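Local coordinates for protein possible translation initiation inhibitor (Rhodopseudomonas palustris, PDB 3LME) that is of unknown function but belongs to the YjgF-like family of small trimeric alpha/beta proteins, at residues R51-F56 and D118-I122; T9-I13 and M34-R39; D48-I52 and Y86-K92. The protein carries 1 engineered substitution. Residues are numbered along the deposited sequence.

All three contacts lie in one YjgF-like domain, in which helices 48-64 and 83-98 cover a mixed beta-sheet. Along the chain contact 2 comes first: it closes at Arg-39, before helix 48-64 starts contacts 1 and 3. Those two share Arg-51 and Ile-52, their centres are about 8 Å apart, and they show two faces of one helix end, one set on strand 120-127 and the other against helix 83-98. Contacts 1 and 2 have centres about 11 Å apart and join through neighbouring strands 28-35 and 120-127. Contact 2, centred about 18 Å from contact 3, packs the loop after strand 4-5 against the exit of strand 28-35, whereas contacts 1 and 3 seat helix 48-64 on its neighbours.

Contact 1: R51-F56 and D118-I122; sequences RIRRMF and DIAEI
The first turns of helix 48-64 lie over the start of strand 120-127, almost parallel to it: the axes of helix 51-56 and strand 120-122 approach to 8.8 Å and cross at -17°. Residues 51-56 are regular alpha-helix, with Met-55 N bonded to Arg-51 O (3.0 Å) and Phe-56 N to Ile-52 O (2.9 Å). Asp-118 and Ile-119 are loop, and the chain becomes extended from Ala-120. CA atoms pair as Arg-51 with Ile-119 (8.2 Å), Ile-52 with Ala-120 (6.9 Å) and Met-55 with Glu-121 (7.1 Å).

Apolar packing fills the interface. Ile-119, Ala-120 and Ile-122 point toward the helix and Glu-121 away from it. Met-55 (t, t) packs its SD on Ala-120, 3.6 Å from CB and 3.4 Å from O of that residue, while its CG meets Ile-122 CG2 at 3.4 Å. Phe-56 (chi1 m) brings CE1 to 3.5 Å from CD1 of Ile-122 (t, t). Ile-52 CG1 lies 4.2 Å from Ala-120 CB and Ile-52 CD1 4.5 Å from Ile-119 CD1; Arg-51 CG is 4.3 Å from Ile-119 CG1.

Polar contacts gather at the loop end. Arg-51 (t, p) forms a salt bridge from NE to Asp-118 OD1 at 3.1 Å; as a hydrogen bond it is weak (129°). The same OD1 accepts Ile-119 N at 2.7 Å. Asp-118 OD2 is hydrogen-bonded to ND1 of the engineered His-35.

Beneath the helix, Met-55 and Ile-122 also touch Val-78. This is the helix-on-sheet core of the YjgF-like fold, over strands 120-127 and 73-80.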
# COMPACT_ATOMS: atom_id res chain seq x y z
N ARG A 51 1.89 -0.87 22.91
CA ARG A 51 2.09 -1.68 21.70
C ARG A 51 2.15 -0.85 20.45
O ARG A 51 3.05 -1.01 19.63
CB ARG A 51 0.97 -2.68 21.55
CG ARG A 51 1.25 -3.74 20.55
CD ARG A 51 2.03 -4.89 21.17
NE ARG A 51 1.45 -6.14 20.69
CZ ARG A 51 0.59 -6.88 21.38
NH1 ARG A 51 0.10 -8.00 20.83
NH2 ARG A 51 0.24 -6.54 22.62
N ILE A 52 1.18 0.04 20.31
CA ILE A 52 1.10 0.91 19.18
C ILE A 52 2.20 1.96 19.16
O ILE A 52 2.82 2.19 18.09
CB ILE A 52 -0.28 1.54 19.10
CG1 ILE A 52 -1.25 0.52 18.49
CG2 ILE A 52 -0.24 2.80 18.23
CD1 ILE A 52 -2.66 0.77 18.83
N ARG A 53 2.47 2.60 20.31
CA ARG A 53 3.61 3.55 20.41
C ARG A 53 4.90 2.85 19.94
O ARG A 53 5.67 3.40 19.14
CB ARG A 53 3.76 4.15 21.82
CG ARG A 53 4.97 5.09 22.04
CD ARG A 53 5.07 6.19 20.94
NE ARG A 53 6.20 7.15 21.04
CZ ARG A 53 6.16 8.30 21.72
NH1 ARG A 53 5.07 8.63 22.40
NH2 ARG A 53 7.21 9.13 21.73
N ARG A 54 5.09 1.61 20.38
CA ARG A 54 6.27 0.86 20.03
C ARG A 54 6.34 0.49 18.56
O ARG A 54 7.43 0.41 17.99
CB ARG A 54 6.37 -0.39 20.89
CG ARG A 54 7.70 -1.13 20.79
CD ARG A 54 8.77 -0.25 21.33
NE ARG A 54 9.88 -1.05 21.81
CZ ARG A 54 10.11 -1.36 23.08
NH1 ARG A 54 9.29 -0.95 24.03
NH2 ARG A 54 11.17 -2.11 23.38
N MET A 55 5.18 0.24 17.95
CA MET A 55 5.09 0.02 16.51
C MET A 55 5.57 1.28 15.78
O MET A 55 6.42 1.20 14.88
CB MET A 55 3.67 -0.34 16.12
CG MET A 55 3.39 -0.47 14.62
SD MET A 55 1.64 -0.83 14.35
CE MET A 55 0.92 0.79 14.73
N PHE A 56 5.07 2.44 16.20
CA PHE A 56 5.53 3.70 15.61
C PHE A 56 7.03 3.97 15.82
O PHE A 56 7.73 4.33 14.85
CB PHE A 56 4.70 4.85 16.11
CG PHE A 56 3.41 5.02 15.39
CD1 PHE A 56 3.37 5.66 14.18
CD2 PHE A 56 2.23 4.53 15.93
CE1 PHE A 56 2.17 5.84 13.52
CE2 PHE A 56 1.00 4.69 15.25
CZ PHE A 56 0.97 5.33 14.06
N ASP A 118 -0.49 -10.14 16.38
CA ASP A 118 -0.42 -8.75 16.86
C ASP A 118 -1.72 -7.98 16.56
O ASP A 118 -2.54 -8.41 15.73
CB ASP A 118 0.79 -8.04 16.24
CG ASP A 118 1.39 -6.96 17.16
OD1 ASP A 118 0.65 -6.08 17.69
OD2 ASP A 118 2.63 -6.98 17.37
N ILE A 119 -1.90 -6.85 17.24
CA ILE A 119 -3.07 -6.01 17.03
C ILE A 119 -2.94 -4.92 15.97
O ILE A 119 -3.92 -4.30 15.59
CB ILE A 119 -3.54 -5.37 18.34
CG1 ILE A 119 -2.60 -4.24 18.77
CG2 ILE A 119 -3.70 -6.43 19.40
CD1 ILE A 119 -3.06 -3.52 20.01
N ALA A 120 -1.73 -4.67 15.48
CA ALA A 120 -1.50 -3.56 14.57
C ALA A 120 -0.17 -3.71 13.87
O ALA A 120 0.82 -4.10 14.49
CB ALA A 120 -1.56 -2.23 15.31
N GLU A 121 -0.16 -3.41 12.58
CA GLU A 121 1.07 -3.39 11.82
C GLU A 121 1.00 -2.15 10.93
O GLU A 121 -0.09 -1.74 10.55
CB GLU A 121 1.15 -4.66 10.99
CG GLU A 121 2.45 -4.87 10.26
CD GLU A 121 2.61 -6.30 9.79
OE1 GLU A 121 3.51 -6.56 8.97
OE2 GLU A 121 1.84 -7.18 10.25
N ILE A 122 2.15 -1.55 10.63
CA ILE A 122 2.15 -0.28 9.91
C ILE A 122 3.13 -0.28 8.76
O ILE A 122 4.17 -0.88 8.88
CB ILE A 122 2.35 0.96 10.85
CG1 ILE A 122 2.21 2.28 10.08
CG2 ILE A 122 3.72 0.95 11.54
CD1 ILE A 122 1.93 3.48 10.95

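Contact 2: T9-I13 and M34-R39. Engineered in segment 34-39: His-35 (natural residue Arg).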
# COMPACT_ATOMS: atom_id res chain seq x y z
N THR A 9 20.59 -1.63 12.82
CA THR A 9 21.32 -0.70 13.66
C THR A 9 21.01 -1.01 15.12
O THR A 9 20.17 -1.87 15.39
CB THR A 9 20.94 0.71 13.22
OG1 THR A 9 21.95 1.17 12.32
CG2 THR A 9 20.79 1.69 14.35
N ASP A 10 21.70 -0.39 16.06
CA ASP A 10 21.41 -0.71 17.47
C ASP A 10 20.17 0.04 18.01
O ASP A 10 19.78 -0.15 19.16
CB ASP A 10 22.65 -0.61 18.38
CG ASP A 10 23.06 0.84 18.70
OD1 ASP A 10 23.90 1.03 19.62
OD2 ASP A 10 22.58 1.80 18.05
N LYS A 11 19.56 0.84 17.14
CA LYS A 11 18.27 1.52 17.43
C LYS A 11 17.05 0.86 16.73
O LYS A 11 15.91 1.21 16.99
CB LYS A 11 18.36 3.02 17.13
CG LYS A 11 19.00 3.86 18.25
CD LYS A 11 20.04 4.89 17.69
CE LYS A 11 20.80 5.63 18.81
NZ LYS A 11 22.29 5.68 18.59
N THR A 12 17.34 -0.16 15.93
CA THR A 12 16.48 -0.71 14.89
C THR A 12 16.15 -2.19 15.14
O THR A 12 16.83 -2.86 15.90
CB THR A 12 17.22 -0.55 13.54
OG1 THR A 12 16.61 0.49 12.78
CG2 THR A 12 17.27 -1.81 12.75
N ILE A 13 15.06 -2.66 14.52
CA ILE A 13 14.67 -4.08 14.44
C ILE A 13 15.78 -4.86 13.73
O ILE A 13 16.52 -4.30 12.94
CB ILE A 13 13.29 -4.23 13.67
CG1 ILE A 13 12.13 -3.99 14.61
CG2 ILE A 13 13.10 -5.60 13.01
CD1 ILE A 13 12.01 -5.00 15.72
N MET A 34 6.07 -2.90 10.17
CA MET A 34 6.56 -2.84 11.54
C MET A 34 5.46 -3.15 12.53
O MET A 34 4.30 -2.78 12.32
CB MET A 34 7.08 -1.44 11.83
CG MET A 34 8.47 -1.17 11.22
SD MET A 34 9.74 -2.30 11.76
CE MET A 34 10.89 -1.93 10.49
N HIS A 35 5.78 -3.86 13.60
CA HIS A 35 4.82 -3.94 14.68
C HIS A 35 5.45 -3.75 16.04
O HIS A 35 6.66 -3.53 16.13
CB HIS A 35 3.88 -5.16 14.59
CG HIS A 35 4.58 -6.45 14.36
ND1 HIS A 35 4.81 -7.36 15.37
CD2 HIS A 35 5.10 -6.99 13.23
CE1 HIS A 35 5.46 -8.40 14.89
NE2 HIS A 35 5.65 -8.20 13.59
N GLY A 36 4.63 -3.79 17.08
CA GLY A 36 5.02 -3.36 18.43
C GLY A 36 5.86 -4.37 19.20
O GLY A 36 5.59 -4.64 20.37
N THR A 37 6.88 -4.92 18.54
CA THR A 37 7.81 -5.82 19.20
C THR A 37 8.99 -5.05 19.78
O THR A 37 9.31 -3.96 19.30
CB THR A 37 8.42 -6.80 18.23
OG1 THR A 37 9.02 -6.07 17.16
CG2 THR A 37 7.38 -7.75 17.71
N ASP A 38 9.61 -5.63 20.81
CA ASP A 38 10.84 -5.14 21.41
C ASP A 38 11.96 -5.54 20.50
O ASP A 38 12.09 -6.71 20.18
CB ASP A 38 11.02 -5.81 22.79
CG ASP A 38 12.35 -5.45 23.49
OD1 ASP A 38 13.43 -5.46 22.84
OD2 ASP A 38 12.31 -5.20 24.72
N ARG A 39 12.81 -4.58 20.14
CA ARG A 39 13.90 -4.84 19.19
C ARG A 39 14.86 -5.93 19.62
O ARG A 39 15.45 -6.60 18.78
CB ARG A 39 14.67 -3.56 18.79
CG ARG A 39 15.14 -2.64 19.92
CD ARG A 39 16.25 -1.68 19.42
NE ARG A 39 17.32 -2.37 18.66
CZ ARG A 39 18.42 -2.93 19.20
NH1 ARG A 39 18.66 -2.91 20.52
NH2 ARG A 39 19.32 -3.52 18.42
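Arg-39 and Ile-13 carry most of this contact between the loop 9-13 and the segment 34-39, which leaves the end of strand 28-35. The Arg-39 side chain leaves its backbone with chi1 p, extends at chi2 (t) and folds at chi3 (m), which lays the guanidinium along the backbone of residues 9-12. There Arg-39 NE donates to Thr-12 O at 2.8 Å and 168°, a nearly straight bond close to the plane of the group. Lys-11 N and Asp-10 O lie over one face of the guanidinium; Asp-10 O is 3.1 Å from Arg-39 CZ, but the angles are too poor for hydrogen bonds. The Asp-10 and Lys-11 side chains start away from residues 34-39, so it is chiefly backbone that receives the arginine.

Ile-13, with both chi angles m, sends CD1 to 3.5 Å from Thr-37 OG1 and 4.0 Å from Arg-39 CA. With Met-34 at chi1 m and chi2 m, its SD lies 4.1 Å from Ile-13 CG1. Ile-13 and Thr-37 also touch Asn-58, and Met-34 touches Met-59, all on helix 48-64.

Between these points the chain makes an inverse gamma turn centred on Gly-36. The CA-to-CB bond of the engineered His-35 (naturally Arg) is directed away from residues 9-13, and its ND1 is hydrogen-bonded to Asp-118 OD2. In this YjgF-like domain the arrangement is loop packing beside the sheet, where the N-terminal loop meets the exit of strand 28-35.

Contact 3: D48-I52 and Y86-K92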
# COMPACT_ATOMS: atom_id res chain seq x y z
N ASP A 48 -2.17 -2.03 25.17
CA ASP A 48 -2.68 -1.50 23.93
C ASP A 48 -1.83 -0.34 23.41
O ASP A 48 -1.34 -0.37 22.29
CB ASP A 48 -4.08 -0.98 24.15
CG ASP A 48 -5.15 -2.06 24.12
OD1 ASP A 48 -4.81 -3.24 23.90
OD2 ASP A 48 -6.35 -1.71 24.31
N GLU A 49 -1.69 0.69 24.22
CA GLU A 49 -1.05 1.91 23.78
C GLU A 49 0.49 1.78 23.69
O GLU A 49 1.14 2.29 22.78
CB GLU A 49 -1.48 3.01 24.72
CG GLU A 49 -0.89 4.36 24.47
CD GLU A 49 -1.50 5.39 25.39
OE1 GLU A 49 -2.73 5.28 25.66
OE2 GLU A 49 -0.76 6.30 25.85
N ALA A 50 1.08 1.06 24.64
CA ALA A 50 2.49 0.75 24.62
C ALA A 50 2.79 0.02 23.33
O ALA A 50 3.80 0.27 22.71
CB ALA A 50 2.88 -0.08 25.82
N ARG A 51 1.89 -0.87 22.91
CA ARG A 51 2.09 -1.68 21.70
C ARG A 51 2.15 -0.85 20.45
O ARG A 51 3.05 -1.01 19.63
CB ARG A 51 0.97 -2.68 21.55
CG ARG A 51 1.25 -3.74 20.55
CD ARG A 51 2.03 -4.89 21.17
NE ARG A 51 1.45 -6.14 20.69
CZ ARG A 51 0.59 -6.88 21.38
NH1 ARG A 51 0.10 -8.00 20.83
NH2 ARG A 51 0.24 -6.54 22.62
N ILE A 52 1.18 0.04 20.31
CA ILE A 52 1.10 0.91 19.18
C ILE A 52 2.20 1.96 19.16
O ILE A 52 2.82 2.19 18.09
CB ILE A 52 -0.28 1.54 19.10
CG1 ILE A 52 -1.25 0.52 18.49
CG2 ILE A 52 -0.24 2.80 18.23
CD1 ILE A 52 -2.66 0.77 18.83
N TYR A 86 -9.00 0.36 18.15
CA TYR A 86 -7.65 0.90 18.07
C TYR A 86 -7.48 2.20 17.29
O TYR A 86 -6.45 2.87 17.41
CB TYR A 86 -6.69 -0.15 17.56
CG TYR A 86 -6.76 -1.41 18.38
CD1 TYR A 86 -6.47 -1.39 19.74
CD2 TYR A 86 -7.14 -2.61 17.80
CE1 TYR A 86 -6.55 -2.53 20.50
CE2 TYR A 86 -7.22 -3.76 18.54
CZ TYR A 86 -6.92 -3.71 19.88
OH TYR A 86 -7.01 -4.87 20.62
N ARG A 87 -8.46 2.57 16.49
CA ARG A 87 -8.34 3.82 15.78
C ARG A 87 -8.10 4.96 16.78
O ARG A 87 -7.19 5.76 16.58
CB ARG A 87 -9.55 4.08 14.89
CG ARG A 87 -9.20 4.91 13.69
CD ARG A 87 -10.31 5.83 13.31
NE ARG A 87 -10.72 6.72 14.42
CZ ARG A 87 -11.90 6.69 15.05
NH1 ARG A 87 -12.17 7.56 16.03
NH2 ARG A 87 -12.83 5.79 14.70
N PRO A 88 -8.88 5.01 17.88
CA PRO A 88 -8.61 6.08 18.86
C PRO A 88 -7.22 6.00 19.52
O PRO A 88 -6.66 7.03 19.95
CB PRO A 88 -9.71 5.89 19.92
CG PRO A 88 -10.39 4.60 19.58
CD PRO A 88 -10.14 4.32 18.15
N VAL A 89 -6.67 4.80 19.61
CA VAL A 89 -5.37 4.63 20.21
C VAL A 89 -4.33 5.18 19.24
O VAL A 89 -3.50 6.02 19.62
CB VAL A 89 -5.09 3.16 20.60
CG1 VAL A 89 -3.75 3.05 21.31
CG2 VAL A 89 -6.24 2.57 21.48
N VAL A 90 -4.40 4.75 17.98
CA VAL A 90 -3.55 5.29 16.91
C VAL A 90 -3.63 6.83 16.87
O VAL A 90 -2.62 7.53 16.75
CB VAL A 90 -3.94 4.67 15.54
CG1 VAL A 90 -3.17 5.31 14.40
CG2 VAL A 90 -3.71 3.19 15.54
N ASN A 91 -4.84 7.36 17.00
CA ASN A 91 -4.99 8.80 17.10
C ASN A 91 -4.17 9.35 18.26
O ASN A 91 -3.30 10.22 18.06
CB ASN A 91 -6.47 9.18 17.21
CG ASN A 91 -7.23 8.91 15.93
OD1 ASN A 91 -6.65 8.72 14.84
ND2 ASN A 91 -8.53 8.90 16.03
N LYS A 92 -4.40 8.82 19.46
CA LYS A 92 -3.72 9.28 20.65
C LYS A 92 -2.18 9.19 20.49
O LYS A 92 -1.44 10.13 20.80
CB LYS A 92 -4.25 8.47 21.83
CG LYS A 92 -3.40 8.43 23.05
CD LYS A 92 -3.88 9.41 24.12
CE LYS A 92 -2.67 10.00 24.90
NZ LYS A 92 -1.38 9.17 24.86
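Ile-52 is the centre of the packing between the two helices. Its CD1 reaches Val-89 CG1 at 3.5 Å, Val-90 CG2 at 4.2 Å and Tyr-86 CB at 4.3 Å, so one methyl is received by Tyr-86 and, about one turn later on the same side of helix 83-98, by Val-89 and Val-90. Val-89 points back toward helix 48-64, and its CG1 also rests 3.8 Å from Glu-49 CA, a place where the backbones come close: the CA atoms of Glu-49 and Val-89 are 6.2 Å apart. Ile-52 and Glu-49 continue the contact onto Val-93, one turn further along.

Outside this apolar centre the character changes. On one side Asp-48 OD1 lies near the plane of the Tyr-86 ring, 3.9 Å from its CE1, at the edge of the aromatic group, which also packs on Ile-119. On the other, Glu-49 runs out with chi1 and chi2 t to meet Lys-92, whose NZ donates to Glu-49 OE2 at 3.1 Å in a salt bridge. Lys-92 NZ is also in a salt bridge to Asp-96, its stronger partner, so Glu-49 shares the lysine. Facing away from helix 48-64, Arg-87 forms a salt bridge to Asp-115 of the third subunit.

The axes of the short segments pass 9.6 Å apart and cross at -58°. Such packing joins the helix pair that covers one side of the sheet in YjgF-like proteins.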